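Local coordinates for N-acylhomoserine lactone dependent regulatory protein (Burkholderia cenocepacia, PDB 5L10), which probably acts as a LuxR-family transcription factor that binds DNA in response to N-acylhomoserine lactone signals, represented by its autoinducer-binding domain, at residues Y43-R47 and L164-A169; C12-L16 and P28-A32. All coordinates share one frame; numbering follows the deposited sequence. Where two conformers were deposited one is given.

Contact 1 (Y43-R47 and L164-A169)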
loop_
_atom_site.group_PDB
_atom_site.type_symbol
_atom_site.label_atom_id
_atom_site.label_comp_id
_atom_site.label_asym_id
_atom_site.label_seq_id
_atom_site.Cartn_x
_atom_site.Cartn_y
_atom_site.Cartn_z
ATOM N N TYR A 43 7.343 1.745 12.905
ATOM C CA TYR A 43 7.236 0.685 11.912
ATOM C C TYR A 43 7.790 -0.608 12.485
ATOM O O TYR A 43 8.875 -0.615 13.075
ATOM C CB TYR A 43 7.969 1.031 10.614
ATOM C CG TYR A 43 7.498 0.174 9.463
ATOM C CD1 TYR A 43 6.316 0.469 8.798
ATOM C CD2 TYR A 43 8.215 -0.948 9.061
ATOM C CE1 TYR A 43 5.867 -0.316 7.754
ATOM C CE2 TYR A 43 7.772 -1.742 8.016
ATOM C CZ TYR A 43 6.597 -1.417 7.366
ATOM O OH TYR A 43 6.143 -2.194 6.326
ATOM N N GLY A 44 7.049 -1.696 12.304
ATOM C CA GLY A 44 7.490 -2.991 12.777
ATOM C C GLY A 44 7.512 -4.050 11.695
ATOM O O GLY A 44 6.525 -4.239 10.978
ATOM N N LEU A 45 8.632 -4.754 11.571
ATOM C CA LEU A 45 8.779 -5.836 10.606
ATOM C C LEU A 45 8.788 -7.154 11.369
ATOM O O LEU A 45 9.725 -7.433 12.126
ATOM C CB LEU A 45 10.052 -5.663 9.780
ATOM C CG LEU A 45 10.353 -6.769 8.765
ATOM C CD1 LEU A 45 9.233 -6.901 7.740
ATOM C CD2 LEU A 45 11.687 -6.521 8.077
ATOM N N ARG A 46 7.739 -7.954 11.191
ATOM C CA ARG A 46 7.635 -9.268 11.814
ATOM C C ARG A 46 7.858 -10.329 10.747
ATOM O O ARG A 46 7.115 -10.392 9.762
ATOM C CB ARG A 46 6.280 -9.460 12.495
ATOM C CG ARG A 46 6.274 -10.602 13.497
ATOM C CD ARG A 46 4.890 -10.854 14.073
ATOM N NE ARG A 46 3.979 -11.405 13.074
ATOM C CZ ARG A 46 2.859 -12.062 13.364
ATOM N NH1 ARG A 46 2.092 -12.528 12.388
ATOM N NH2 ARG A 46 2.513 -12.261 14.629
ATOM N N ARG A 47 8.873 -11.159 10.946
ATOM C CA ARG A 47 9.330 -12.097 9.934
ATOM C C ARG A 47 8.698 -13.471 10.112
ATOM O O ARG A 47 8.381 -13.896 11.228
ATOM C CB ARG A 47 10.852 -12.204 9.975
ATOM C CG ARG A 47 11.526 -10.861 10.180
ATOM C CD ARG A 47 13.032 -10.990 10.162
ATOM N NE ARG A 47 13.552 -11.084 8.803
ATOM C CZ ARG A 47 14.232 -10.118 8.197
ATOM N NH1 ARG A 47 14.484 -8.982 8.837
ATOM N NH2 ARG A 47 14.668 -10.289 6.955
ATOM N N LEU A 164 10.407 1.472 3.027
ATOM C CA LEU A 164 11.042 1.195 4.311
ATOM C C LEU A 164 11.156 -0.298 4.598
ATOM O O LEU A 164 12.250 -0.790 4.884
ATOM C CB LEU A 164 10.273 1.890 5.442
ATOM C CG LEU A 164 10.888 1.746 6.831
ATOM C CD1 LEU A 164 12.296 2.297 6.822
ATOM C CD2 LEU A 164 10.046 2.461 7.864
HETATM N N MSE A 165 10.047 -1.027 4.529
HETATM C CA MSE A 165 10.052 -2.461 4.801
HETATM C C MSE A 165 11.109 -3.260 4.007
HETATM O O MSE A 165 11.868 -4.023 4.610
HETATM C CB MSE A 165 8.654 -3.045 4.553
HETATM C CG MSE A 165 8.652 -4.548 4.344
HETATM SE SE MSE A 165 6.917 -5.409 4.579
HETATM C CE MSE A 165 5.868 -4.402 3.295
ATOM N N PRO A 166 11.182 -3.094 2.678
ATOM C CA PRO A 166 12.176 -3.865 1.913
ATOM C C PRO A 166 13.610 -3.537 2.278
ATOM O O PRO A 166 14.489 -4.384 2.079
ATOM C CB PRO A 166 11.876 -3.482 0.459
ATOM C CG PRO A 166 11.271 -2.143 0.557
ATOM C CD PRO A 166 10.427 -2.190 1.789
ATOM N N ARG A 167 13.877 -2.337 2.789
ATOM C CA ARG A 167 15.219 -1.956 3.197
ATOM C C ARG A 167 15.498 -2.277 4.659
ATOM O O ARG A 167 16.642 -2.137 5.104
ATOM C CB ARG A 167 15.440 -0.468 2.918
ATOM C CG ARG A 167 14.999 -0.089 1.514
ATOM C CD ARG A 167 15.831 1.023 0.920
ATOM N NE ARG A 167 15.459 1.274 -0.471
ATOM C CZ ARG A 167 14.465 2.075 -0.844
ATOM N NH1 ARG A 167 14.197 2.246 -2.130
ATOM N NH2 ARG A 167 13.740 2.705 0.070
ATOM N N LEU A 168 14.480 -2.698 5.405
ATOM C CA LEU A 168 14.676 -3.352 6.690
ATOM C C LEU A 168 14.876 -4.852 6.524
ATOM O O LEU A 168 15.752 -5.440 7.169
ATOM C CB LEU A 168 13.480 -3.088 7.607
ATOM C CG LEU A 168 13.321 -1.666 8.140
ATOM C CD1 LEU A 168 11.959 -1.498 8.782
ATOM C CD2 LEU A 168 14.421 -1.359 9.137
ATOM N N ALA A 169 14.083 -5.481 5.656
ATOM C CA ALA A 169 14.195 -6.921 5.456
ATOM C C ALA A 169 15.513 -7.283 4.783
ATOM O O ALA A 169 16.195 -8.229 5.198
ATOM C CB ALA A 169 13.012 -7.429 4.632
#
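Tyr43 and Leu45 project from one side of strand 40-46 into a row made by Leu164, Met165 and Leu168, a selenomethionine standing at Met165. This is helix-on-sheet packing in the autoinducer-binding domain, an alpha-beta fold in which helix 143-169 lies against an antiparallel sheet; the short axes cross at -50° and approach to 9.3 Å. With CG anti to the backbone N (chi1 -162°), the Tyr43 ring is carried out over the helix, where Leu164, Met165 and Leu168 meet it obliquely. Leu164 slides past in the opposite direction, its CD2 3.7 Å from Tyr43 CB, while Leu168 CD1 lies 3.8 Å from Tyr43 CD2. Farther along the ring, CE2 and CZ of Tyr43 border CB of Met165. The hydroxyl reaches this residue too, but its polar partner is His161, one helical turn earlier, whose ND1 is hydrogen-bonded to Tyr43 OH and so satisfies it.

Leu45 turns its two methyls to different parts of the helix. The Leu45 and Met165 side chains cross at about a right angle, Leu45 CD1 4.2 Å from Met165 CG. CD2 of Leu45 turns to the last helical turn, 3.9 Å from Leu168 CB and 3.8 Å from Ala169 CB.

At the outer edge the chemistry changes. The Arg47 chain bends at chi3 and brings its guanidinium edge to the helix end, although this side chain is poorly ordered. NH2 of Arg47 donates to Ala169 O over 3.1 Å; the N-H...O angle is 169° and the acceptor lies in the guanidinium plane.

Contact 2 (C12-L16 and P28-A32)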
loop_
_atom_site.group_PDB
_atom_site.type_symbol
_atom_site.label_atom_id
_atom_site.label_comp_id
_atom_site.label_asym_id
_atom_site.label_seq_id
_atom_site.Cartn_x
_atom_site.Cartn_y
_atom_site.Cartn_z
ATOM N N CYS A 12 7.505 14.140 0.837
ATOM C CA CYS A 12 7.887 12.844 1.384
ATOM C C CYS A 12 8.345 11.901 0.280
ATOM O O CYS A 12 9.407 11.275 0.385
ATOM C CB CYS A 12 6.713 12.237 2.157
ATOM S SG CYS A 12 7.078 10.662 2.976
ATOM N N PHE A 13 7.559 11.791 -0.792
ATOM C CA PHE A 13 7.869 10.813 -1.827
ATOM C C PHE A 13 9.107 11.196 -2.626
ATOM O O PHE A 13 9.836 10.314 -3.089
ATOM C CB PHE A 13 6.663 10.622 -2.743
ATOM C CG PHE A 13 5.669 9.640 -2.209
ATOM C CD1 PHE A 13 5.682 8.319 -2.630
ATOM C CD2 PHE A 13 4.748 10.022 -1.250
ATOM C CE1 PHE A 13 4.777 7.406 -2.122
ATOM C CE2 PHE A 13 3.846 9.115 -0.741
ATOM C CZ PHE A 13 3.857 7.807 -1.177
ATOM N N ASP A 14 9.371 12.491 -2.791
ATOM C CA ASP A 14 10.613 12.883 -3.444
ATOM C C ASP A 14 11.816 12.523 -2.584
ATOM O O ASP A 14 12.837 12.057 -3.102
ATOM C CB ASP A 14 10.595 14.376 -3.765
ATOM C CG ASP A 14 10.134 14.658 -5.184
ATOM O OD1 ASP A 14 9.369 13.840 -5.740
ATOM O OD2 ASP A 14 10.545 15.695 -5.747
ATOM N N ALA A 15 11.711 12.716 -1.266
ATOM C CA ALA A 15 12.791 12.307 -0.376
ATOM C C ALA A 15 12.988 10.797 -0.399
ATOM O O ALA A 15 14.116 10.315 -0.254
ATOM C CB ALA A 15 12.510 12.786 1.048
ATOM N N LEU A 16 11.909 10.037 -0.596
ATOM C CA LEU A 16 12.017 8.585 -0.626
ATOM C C LEU A 16 12.677 8.078 -1.899
ATOM O O LEU A 16 13.111 6.923 -1.936
ATOM C CB LEU A 16 10.634 7.950 -0.462
ATOM C CG LEU A 16 9.983 8.135 0.911
ATOM C CD1 LEU A 16 8.636 7.445 0.967
ATOM C CD2 LEU A 16 10.893 7.623 2.012
ATOM N N PRO A 28 11.730 10.805 6.326
ATOM C CA PRO A 28 10.652 11.373 5.493
ATOM C C PRO A 28 9.265 10.924 5.915
ATOM O O PRO A 28 8.341 11.746 5.964
ATOM C CB PRO A 28 10.998 10.879 4.082
ATOM C CG PRO A 28 12.448 10.677 4.107
ATOM C CD PRO A 28 12.752 10.156 5.482
ATOM N N ILE A 29 9.090 9.638 6.225
ATOM C CA ILE A 29 7.771 9.143 6.602
ATOM C C ILE A 29 7.359 9.699 7.959
ATOM O O ILE A 29 6.194 10.055 8.173
ATOM C CB ILE A 29 7.754 7.603 6.588
ATOM C CG1 ILE A 29 8.132 7.077 5.200
ATOM C CG2 ILE A 29 6.391 7.081 7.000
ATOM C CD1 ILE A 29 8.286 5.574 5.137
ATOM N N ALA A 30 8.306 9.793 8.895
ATOM C CA ALA A 30 7.992 10.345 10.209
ATOM C C ALA A 30 7.696 11.838 10.127
ATOM O O ALA A 30 6.807 12.339 10.828
ATOM C CB ALA A 30 9.140 10.072 11.180
ATOM N N ALA A 31 8.425 12.567 9.278
ATOM C CA ALA A 31 8.158 13.992 9.118
ATOM C C ALA A 31 6.783 14.230 8.505
ATOM O O ALA A 31 6.078 15.171 8.894
ATOM C CB ALA A 31 9.252 14.643 8.273
ATOM N N ALA A 32 6.376 13.385 7.555
ATOM C CA ALA A 32 5.047 13.527 6.968
ATOM C C ALA A 32 3.959 13.208 7.987
ATOM O O ALA A 32 2.970 13.943 8.100
ATOM C CB ALA A 32 4.915 12.629 5.738
#
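Cys12 holds SG anti to its own backbone N (chi1 -177°), a setting that sends the sulfur across to the first turn of 28-32. Leu16, one turn later, takes the other course: CG is anti to the carbonyl carbon (chi1 -68°), and CD2 is the branch that reaches Pro28, even though the side chain does not start out directly at the partner helix. The two groups meet different parts of the same turn. SG of Cys12 comes 3.4 Å from Pro28 O, and the sulfur lies 4.0 Å from Ala32 CB. Within its own helix, Pro28 O accepts the backbone N-H of Ala32. The CB of Cys12 borders that same Ala32 methyl, which therefore packs against the side of the cysteine as well as its end.

Helices 3-16 and 22-35 form an antiparallel helical hairpin, joined by a short connection; their short axes are 172° apart in direction and 9.4 Å apart at closest approach. The backbones come nearest at Cys12 and Pro28, whose CA atoms are 5.2 Å apart.

Pro28 has the largest share of the contact on its helix, its ring lying against Ala15 and Leu16. Ala15 CB is 3.7 Å from Pro28 CG, and the Leu16 side chain runs at a slant to the proline, Leu16 CD2 3.9 Å from Pro28 CB. The same Leu16 methyl reaches on to CG1 of Ile29, which also neighbours the cysteine sulfur. Helix 143-169 covers the hairpin on its inner side, with Ala159 against Leu16 and Leu156 against Ala32. Beyond the pair, Phe13 packs on Ala159 of its own chain and on Ala154 of the second subunit.

Contacts 1 and 2 lie in one domain, their centres about 16 Å apart. Contact 1 joins helix 143-169 to the sheet, whereas contact 2 pairs the two N-terminal helices, which themselves lie against that same long helix. Helix 22-35 is the bridge: Leu164 CB of contact 1 lies 4.2 Å from Ile29 CD1 of contact 2. Contact 1 is partly buried, with Tyr43, Leu45, Leu164 and Met165 inside and a polar edge; contact 2 is smaller, mostly buried, and is mostly small apolar groups, with Leu16 and Ile29, and the cysteine sulfur near a carbonyl. Both also touch the second subunit, contact 1 through Pro166 and contact 2 through Phe13.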